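Local coordinates for fructooligosaccharide ABC transporter substrate-binding protein FusA (Streptococcus pneumoniae, PDB 5G5Y) that captures short- and long-chain fructooligosaccharides, preferring tetrasaccharides and larger, as the solute-binding subunit of the FusABC-MsmK ABC transporter that imports them, at residues 79-87 with 311-319. Residues are numbered along the deposited sequence; the frame is centred on the assembly and turned at random.
Sequences GVIIPVEDL and VITSVNKNL
Ile81 and Thr313 face each other as a non-hydrogen-bonded antiparallel pair, a single beta bridge by which the 79-87 loop docks beside strand 310-312, outermost in a mixed four-stranded sheet. The principle is simple: two backbone bonds fix the register of a short bridge while branched side chains pack beside it. Ser314 N donates to Val80 O over 2.8 Å and Ile82 N to Ile312 O over 3.0 Å, together flanking the Ile81-Thr313 pair. Ile81 CA also lies 3.3 Å from Ile312 O in a CA-H...O contact. With CG1 placed between its backbone N and carbonyl carbon (chi1 64°), Ile82 brings CD1 tip to tip with Leu319 CD2 at 3.6 Å, while the same methyl crosses Ile312 at a slant, touching CG2; its CG2 branch rests on Ser314 CA. Farther along, Leu87 CD1 and Val84 CG1 both meet Ile312 CD1. On the other flank Ile81 CG2 touches Val311 CG2 at 3.7 Å, and Leu72 of helix 69-77 packs on both side chains. A second shell anchors the segment that follows: Thr313 OG1 is hydrogen-bonded to Pro59 O, and Asn316, closing an Asx turn through OD1, gives ND2 to Asp60 O. In the Ile82-Ile312 pair a water takes the place of a second direct bond, accepting from Ile312 N at 2.8 Å and hydrogen-bonding Ile82 O.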
loop_
_atom_site.group_PDB
_atom_site.type_symbol
_atom_site.label_atom_id
_atom_site.label_comp_id
_atom_site.label_asym_id
_atom_site.label_seq_id
_atom_site.Cartn_x
_atom_site.Cartn_y
_atom_site.Cartn_z
ATOM N N GLY A 79 27.310 -9.014 -9.537
ATOM C CA GLY A 79 28.264 -8.461 -8.568
ATOM C C GLY A 79 28.274 -6.935 -8.480
ATOM O O GLY A 79 29.242 -6.361 -7.999
ATOM N N VAL A 80 27.210 -6.274 -8.911
ATOM C CA VAL A 80 27.088 -4.806 -8.736
ATOM C C VAL A 80 26.854 -4.444 -7.256
ATOM O O VAL A 80 27.443 -3.475 -6.735
ATOM C CB VAL A 80 25.974 -4.253 -9.638
ATOM C CG1 VAL A 80 25.624 -2.808 -9.315
ATOM C CG2 VAL A 80 26.387 -4.415 -11.104
ATOM N N ILE A 81 26.033 -5.248 -6.590
ATOM C CA ILE A 81 25.747 -5.040 -5.169
ATOM C C ILE A 81 26.248 -6.234 -4.414
ATOM O O ILE A 81 26.383 -7.294 -4.998
ATOM C CB ILE A 81 24.249 -4.775 -4.881
ATOM C CG1 ILE A 81 23.335 -5.967 -5.241
ATOM C CG2 ILE A 81 23.817 -3.513 -5.621
ATOM C CD1 ILE A 81 21.866 -5.775 -4.893
ATOM N N ILE A 82 26.430 -6.086 -3.110
ATOM C CA ILE A 82 26.974 -7.150 -2.278
ATOM C C ILE A 82 25.962 -7.659 -1.243
ATOM O O ILE A 82 25.015 -6.921 -0.868
ATOM C CB ILE A 82 28.248 -6.694 -1.542
ATOM C CG1 ILE A 82 27.970 -5.543 -0.547
ATOM C CG2 ILE A 82 29.283 -6.271 -2.586
ATOM C CD1 ILE A 82 29.081 -5.307 0.464
ATOM N N PRO A 83 26.158 -8.916 -0.776
ATOM C CA PRO A 83 25.380 -9.376 0.363
ATOM C C PRO A 83 25.768 -8.614 1.633
ATOM O O PRO A 83 26.944 -8.308 1.845
ATOM C CB PRO A 83 25.736 -10.870 0.480
ATOM C CG PRO A 83 26.501 -11.220 -0.744
ATOM C CD PRO A 83 27.105 -9.942 -1.257
ATOM N N VAL A 84 24.782 -8.324 2.471
ATOM C CA VAL A 84 24.978 -7.495 3.663
ATOM C C VAL A 84 24.595 -8.162 4.991
ATOM O O VAL A 84 24.664 -7.501 6.026
ATOM C CB VAL A 84 24.170 -6.179 3.550
ATOM C CG1 VAL A 84 24.576 -5.421 2.305
ATOM C CG2 VAL A 84 22.669 -6.454 3.534
ATOM N N GLU A 85 24.182 -9.431 4.973
ATOM C CA GLU A 85 23.742 -10.110 6.216
ATOM C C GLU A 85 24.813 -10.099 7.311
ATOM O O GLU A 85 24.474 -9.920 8.470
ATOM C CB GLU A 85 23.179 -11.526 5.992
ATOM C CG GLU A 85 24.149 -12.567 5.460
ATOM C CD GLU A 85 24.308 -12.527 3.954
ATOM O OE1 GLU A 85 23.724 -11.643 3.280
ATOM O OE2 GLU A 85 25.040 -13.399 3.444
ATOM N N ASP A 86 26.074 -10.229 6.939
ATOM C CA ASP A 86 27.184 -10.270 7.924
ATOM C C ASP A 86 27.433 -8.880 8.517
ATOM O O ASP A 86 27.845 -8.757 9.654
ATOM C CB ASP A 86 28.483 -10.798 7.293
ATOM C CG ASP A 86 28.407 -12.302 6.892
ATOM O OD1 ASP A 86 27.568 -13.073 7.423
ATOM O OD2 ASP A 86 29.217 -12.734 6.038
ATOM N N LEU A 87 27.197 -7.842 7.720
ATOM C CA LEU A 87 27.333 -6.467 8.154
ATOM C C LEU A 87 26.236 -6.135 9.162
ATOM O O LEU A 87 26.484 -5.409 10.135
ATOM C CB LEU A 87 27.276 -5.499 6.960
ATOM C CG LEU A 87 28.402 -5.675 5.940
ATOM C CD1 LEU A 87 28.131 -4.806 4.737
ATOM C CD2 LEU A 87 29.775 -5.361 6.544
ATOM N N VAL A 311 21.144 -0.176 -1.166
ATOM C CA VAL A 311 22.050 -1.263 -1.497
ATOM C C VAL A 311 23.506 -0.757 -1.395
ATOM O O VAL A 311 23.773 0.430 -1.503
ATOM C CB VAL A 311 21.815 -1.830 -2.893
ATOM C CG1 VAL A 311 20.454 -2.508 -3.008
ATOM C CG2 VAL A 311 21.949 -0.771 -3.980
ATOM N N ILE A 312 24.431 -1.674 -1.172
ATOM C CA ILE A 312 25.835 -1.336 -1.064
ATOM C C ILE A 312 26.521 -1.926 -2.292
ATOM O O ILE A 312 26.345 -3.124 -2.605
ATOM C CB ILE A 312 26.418 -1.899 0.227
ATOM C CG1 ILE A 312 25.812 -1.160 1.435
ATOM C CG2 ILE A 312 27.962 -1.800 0.197
ATOM C CD1 ILE A 312 26.294 -1.708 2.780
ATOM N N THR A 313 27.315 -1.105 -2.980
ATOM C CA THR A 313 27.938 -1.556 -4.225
ATOM C C THR A 313 29.233 -2.292 -3.995
ATOM O O THR A 313 29.878 -2.164 -2.931
ATOM C CB THR A 313 28.263 -0.411 -5.182
ATOM O OG1 THR A 313 29.296 0.379 -4.601
ATOM C CG2 THR A 313 27.057 0.431 -5.432
ATOM N N SER A 314 29.649 -3.003 -5.038
ATOM C CA SER A 314 30.933 -3.718 -5.019
ATOM C C SER A 314 32.186 -2.844 -4.989
ATOM O O SER A 314 33.276 -3.411 -4.816
ATOM C CB SER A 314 31.035 -4.639 -6.244
ATOM O OG SER A 314 31.018 -3.846 -7.406
ATOM N N VAL A 315 32.058 -1.518 -5.168
ATOM C CA VAL A 315 33.214 -0.595 -5.102
ATOM C C VAL A 315 33.419 0.039 -3.747
ATOM O O VAL A 315 34.363 0.785 -3.555
ATOM C CB VAL A 315 33.199 0.517 -6.193
ATOM C CG1 VAL A 315 33.191 -0.102 -7.593
ATOM C CG2 VAL A 315 32.057 1.510 -6.024
ATOM N N ASN A 316 32.522 -0.235 -2.801
ATOM C CA ASN A 316 32.603 0.347 -1.490
ATOM C C ASN A 316 33.763 -0.268 -0.702
ATOM O O ASN A 316 33.806 -1.479 -0.552
ATOM C CB ASN A 316 31.268 0.081 -0.776
ATOM C CG ASN A 316 31.157 0.815 0.517
ATOM O OD1 ASN A 316 32.148 0.929 1.284
ATOM N ND2 ASN A 316 29.962 1.328 0.791
ATOM N N LYS A 317 34.696 0.554 -0.236
ATOM C CA LYS A 317 35.879 0.079 0.499
ATOM C C LYS A 317 35.789 0.393 1.996
ATOM O O LYS A 317 36.799 0.328 2.711
ATOM C CB LYS A 317 37.161 0.751 -0.048
ATOM C CG LYS A 317 37.349 0.707 -1.555
ATOM C CD LYS A 317 37.767 -0.668 -2.047
ATOM C CE LYS A 317 39.285 -0.835 -2.081
ATOM N NZ LYS A 317 39.705 -2.186 -2.594
ATOM N N ASN A 318 34.593 0.756 2.474
ATOM C CA ASN A 318 34.399 1.235 3.830
ATOM C C ASN A 318 33.104 0.601 4.351
ATOM O O ASN A 318 32.167 1.314 4.734
ATOM C CB ASN A 318 34.226 2.753 3.845
ATOM C CG ASN A 318 35.447 3.493 3.414
ATOM O OD1 ASN A 318 35.518 3.996 2.291
ATOM N ND2 ASN A 318 36.412 3.594 4.305
ATOM N N LEU A 319 33.062 -0.721 4.348
ATOM C CA LEU A 319 31.837 -1.445 4.675
ATOM C C LEU A 319 31.349 -1.249 6.089
ATOM O O LEU A 319 30.129 -1.100 6.315
ATOM C CB LEU A 319 31.961 -2.915 4.341
ATOM C CG LEU A 319 32.094 -3.189 2.845
ATOM C CD1 LEU A 319 32.274 -4.693 2.622
ATOM C CD2 LEU A 319 30.899 -2.686 2.040
HETATM O O HOH W 1 23.825 -4.422 -1.137
#